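Local structure of biofilm-surface layer protein A (Bacillus subtilis, 4BHU) at residues Leu27-Asp32 with Phe104-Lys109. The protein self-polymerizes into a mechanically robust layer on the surface of biofilms, making them hydrophobic, and is required for complex colony architecture. The protein carries 1 engineered substitution. Sequence-based numbering, arbitrary orientation.
Unlike the reference sequence in segment 27-32: Asp32 (reference Asn).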
ATOM      1  N   LEU I  27      35.790  -8.821 -21.538  1.00 29.38           N
ATOM      2  CA  LEU I  27      35.590  -9.657 -20.374  1.00 34.10           C
ATOM      3  C   LEU I  27      34.091  -9.769 -20.104  1.00 37.31           C
ATOM      4  O   LEU I  27      33.401  -8.754 -19.887  1.00 31.20           O
ATOM      5  CB  LEU I  27      36.317  -9.080 -19.168  1.00 35.88           C
ATOM      6  CG  LEU I  27      37.763  -8.679 -19.482  1.00 35.09           C
ATOM      7  CD1 LEU I  27      38.338  -7.947 -18.302  1.00 39.08           C
ATOM      8  CD2 LEU I  27      38.596  -9.904 -19.821  1.00 33.60           C
ATOM      9  N   THR I  28      33.596 -11.002 -20.134  1.00 34.08           N
ATOM     10  CA  THR I  28      32.165 -11.258 -19.959  1.00 34.85           C
ATOM     11  C   THR I  28      31.905 -12.185 -18.787  1.00 37.66           C
ATOM     12  O   THR I  28      32.211 -13.372 -18.842  1.00 37.51           O
ATOM     13  CB  THR I  28      31.554 -11.864 -21.215  1.00 39.19           C
ATOM     14  OG1 THR I  28      31.792 -10.987 -22.322  1.00 35.30           O
ATOM     15  CG2 THR I  28      30.043 -12.060 -21.029  1.00 41.52           C
ATOM     16  N   TYR I  29      31.366 -11.622 -17.710  1.00 33.06           N
ATOM     17  CA  TYR I  29      31.068 -12.393 -16.515  1.00 36.02           C
ATOM     18  C   TYR I  29      29.623 -12.818 -16.607  1.00 35.95           C
ATOM     19  O   TYR I  29      28.728 -11.994 -16.829  1.00 31.56           O
ATOM     20  CB  TYR I  29      31.282 -11.544 -15.271  1.00 32.34           C
ATOM     21  CG  TYR I  29      30.983 -12.214 -13.954  1.00 36.76           C
ATOM     22  CD1 TYR I  29      31.877 -13.105 -13.390  1.00 32.62           C
ATOM     23  CD2 TYR I  29      29.826 -11.908 -13.246  1.00 31.58           C
ATOM     24  CE1 TYR I  29      31.628 -13.680 -12.181  1.00 36.63           C
ATOM     25  CE2 TYR I  29      29.568 -12.472 -12.034  1.00 36.89           C
ATOM     26  CZ  TYR I  29      30.462 -13.369 -11.505  1.00 38.56           C
ATOM     27  OH  TYR I  29      30.198 -13.936 -10.292  1.00 36.12           O
ATOM     28  N   ARG I  30      29.404 -14.112 -16.462  1.00 36.47           N
ATOM     29  CA  ARG I  30      28.053 -14.647 -16.495  1.00 42.54           C
ATOM     30  C   ARG I  30      27.794 -15.411 -15.238  1.00 37.75           C
ATOM     31  O   ARG I  30      28.326 -16.504 -15.054  1.00 42.69           O
ATOM     32  CB  ARG I  30      27.872 -15.560 -17.690  1.00 40.84           C
ATOM     33  CG  ARG I  30      27.641 -14.798 -18.980  1.00 45.84           C
ATOM     34  CD  ARG I  30      27.136 -15.730 -20.038  1.00 49.86           C
ATOM     35  NE  ARG I  30      27.176 -15.137 -21.366  1.00 52.47           N
ATOM     36  CZ  ARG I  30      27.168 -15.849 -22.492  1.00 53.81           C
ATOM     37  NH1 ARG I  30      27.132 -17.179 -22.450  1.00 53.81           N
ATOM     38  NH2 ARG I  30      27.200 -15.232 -23.661  1.00 54.43           N
ATOM     39  N   PRO I  31      27.006 -14.826 -14.332  1.00 36.15           N
ATOM     40  CA  PRO I  31      26.601 -15.708 -13.252  1.00 36.89           C
ATOM     41  C   PRO I  31      25.741 -16.722 -13.975  1.00 45.44           C
ATOM     42  O   PRO I  31      25.041 -16.383 -14.936  1.00 50.49           O
ATOM     43  CB  PRO I  31      25.789 -14.792 -12.340  1.00 36.94           C
ATOM     44  CG  PRO I  31      25.190 -13.799 -13.274  1.00 39.49           C
ATOM     45  CD  PRO I  31      26.170 -13.620 -14.410  1.00 39.05           C
ATOM     46  N   ASP I  32      25.819 -17.972 -13.610  1.00 47.14           N
ATOM     47  CA  ASP I  32      24.950 -18.896 -14.303  1.00 56.21           C
ATOM     48  C   ASP I  32      23.739 -19.100 -13.405  1.00 52.71           C
ATOM     49  O   ASP I  32      22.698 -19.588 -13.837  1.00 60.64           O
ATOM     50  CB  ASP I  32      25.726 -20.140 -14.721  1.00 54.89           C
ATOM     51  CG  ASP I  32      26.848 -19.792 -15.701  1.00 59.65           C
ATOM     52  OD1 ASP I  32      26.541 -19.200 -16.767  1.00 59.77           O
ATOM     53  OD2 ASP I  32      28.036 -20.049 -15.389  1.00 57.85           O
ATOM     54  N   PHE I 104      42.563 -12.735 -16.038  1.00 40.24           N
ATOM     55  CA  PHE I 104      41.576 -11.793 -15.543  1.00 32.01           C
ATOM     56  C   PHE I 104      40.676 -12.508 -14.545  1.00 37.84           C
ATOM     57  O   PHE I 104      40.413 -13.706 -14.680  1.00 34.08           O
ATOM     58  CB  PHE I 104      40.716 -11.268 -16.691  1.00 35.10           C
ATOM     59  CG  PHE I 104      41.486 -10.502 -17.721  1.00 34.37           C
ATOM     60  CD1 PHE I 104      42.208 -11.166 -18.695  1.00 39.00           C
ATOM     61  CD2 PHE I 104      41.507  -9.118 -17.707  1.00 34.99           C
ATOM     62  CE1 PHE I 104      42.918 -10.462 -19.645  1.00 36.17           C
ATOM     63  CE2 PHE I 104      42.220  -8.404 -18.657  1.00 34.71           C
ATOM     64  CZ  PHE I 104      42.928  -9.080 -19.627  1.00 37.26           C
ATOM     65  N   ARG I 105      40.207 -11.753 -13.558  1.00 33.94           N
ATOM     66  CA  ARG I 105      39.376 -12.276 -12.482  1.00 35.85           C
ATOM     67  C   ARG I 105      38.121 -11.415 -12.375  1.00 35.43           C
ATOM     68  O   ARG I 105      38.114 -10.230 -12.715  1.00 29.04           O
ATOM     69  CB  ARG I 105      40.141 -12.282 -11.154  1.00 40.41           C
ATOM     70  CG  ARG I 105      41.364 -13.188 -11.180  1.00 53.07           C
ATOM     71  CD  ARG I 105      42.317 -12.974 -10.005  1.00 56.80           C
ATOM     72  NE  ARG I 105      43.443 -13.910 -10.067  1.00 61.49           N
ATOM     73  CZ  ARG I 105      44.528 -13.737 -10.822  1.00 58.89           C
ATOM     74  NH1 ARG I 105      44.656 -12.663 -11.590  1.00 56.74           N
ATOM     75  NH2 ARG I 105      45.493 -14.645 -10.818  1.00 61.90           N
ATOM     76  N   ALA I 106      37.044 -12.027 -11.921  1.00 35.87           N
ATOM     77  CA  ALA I 106      35.804 -11.296 -11.739  1.00 33.14           C
ATOM     78  C   ALA I 106      34.995 -12.057 -10.715  1.00 39.86           C
ATOM     79  O   ALA I 106      34.974 -13.288 -10.716  1.00 37.95           O
ATOM     80  CB  ALA I 106      35.039 -11.171 -13.062  1.00 34.61           C
ATOM     81  N   GLU I 107      34.376 -11.320  -9.808  1.00 38.71           N
ATOM     82  CA  GLU I 107      33.538 -11.930  -8.800  1.00 43.82           C
ATOM     83  C   GLU I 107      32.461 -10.965  -8.346  1.00 42.67           C
ATOM     84  O   GLU I 107      32.595  -9.736  -8.464  1.00 32.21           O
ATOM     85  CB  GLU I 107      34.377 -12.342  -7.597  1.00 44.78           C
ATOM     86  CG  GLU I 107      35.136 -11.194  -6.955  1.00 50.73           C
ATOM     87  CD  GLU I 107      36.003 -11.654  -5.792  1.00 60.22           C
ATOM     88  OE1 GLU I 107      36.062 -12.879  -5.562  1.00 65.27           O
ATOM     89  OE2 GLU I 107      36.619 -10.803  -5.111  1.00 60.37           O
ATOM     90  N   ASN I 108      31.393 -11.538  -7.811  1.00 39.72           N
ATOM     91  CA  ASN I 108      30.368 -10.752  -7.167  1.00 36.61           C
ATOM     92  C   ASN I 108      30.637 -10.737  -5.676  1.00 43.68           C
ATOM     93  O   ASN I 108      30.352 -11.716  -4.989  1.00 44.83           O
ATOM     94  CB  ASN I 108      28.982 -11.329  -7.472  1.00 40.27           C
ATOM     95  CG  ASN I 108      27.862 -10.553  -6.786  1.00 41.33           C
ATOM     96  OD1 ASN I 108      28.098  -9.527  -6.125  1.00 45.42           O
ATOM     97  ND2 ASN I 108      26.648 -11.048  -6.922  1.00 38.27           N
ATOM     98  N   LYS I 109      31.212  -9.645  -5.180  1.00 35.79           N
ATOM     99  CA  LYS I 109      31.485  -9.525  -3.750  1.00 47.15           C
ATOM    100  C   LYS I 109      30.171  -9.374  -2.995  1.00 46.45           C
ATOM    101  O   LYS I 109      29.438  -8.408  -3.212  1.00 44.20           O
ATOM    102  CB  LYS I 109      32.372  -8.309  -3.455  1.00 50.23           C
ATOM    103  CG  LYS I 109      33.854  -8.469  -3.782  1.00 55.25           C
ATOM    104  CD  LYS I 109      34.647  -7.192  -3.441  1.00 57.34           C
ATOM    105  CE  LYS I 109      35.592  -7.380  -2.245  1.00 60.93           C
ATOM    106  NZ  LYS I 109      36.587  -6.252  -2.103  1.00 56.57           N
TER
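In the immunoglobulin-like beta sandwich of this protein, Leu27 and Tyr29 face Phe104 and Ala106 across the core between two antiparallel sheets. The contact illustrates how packed sheets are joined by side chains rather than by backbone pairing: strand 22-30 is the middle of one sheet, with 7-12 and 90-95 beside it, while strand 100-109 lies between 39-43 and 119-125 in the other. Strands 27-30 and 104-109 run in roughly the same direction, their axes inclined by 35° and 8.2 Å apart at closest approach. Leu27 and Tyr29, two residues apart, send their CB atoms into the interlayer space, as do Phe104 and Ala106 opposite them. The branched end of Leu27 meets Phe104 with both methyls. Leu27 CD2 lies over one face of the Phe104 ring in a CH-pi contact, 3.8 Å from its centroid and 19° off the ring normal. CD1 approaches the rim of the same ring, with Leu27 CD1 to Phe104 CD2 at 3.4 Å. Phe48 also meets the Phe104 ring, and Phe42 and Leu44 touch Leu27, which extends the apolar layer beyond this pair. Farther along, the contact changes character because a long aromatic side chain faces a bare methyl. With Tyr29 CG anti to the backbone N (chi1 179°), the ring reaches across to strand 104-109, where Tyr29 CD1 packs against Ala106 CB at 3.7 Å. Met40 of strand 39-43 touches both residues. The ring then passes obliquely beside the backbone, bringing Tyr29 CE1 within 3.7 Å of Ala106 O. At its tip the phenol oxygen arrives beside the next residues of the strand, passing Glu107 CA and coming nearest to the backbone amide of Asn108, with Tyr29 OH 3.7 Å from Asn108 N.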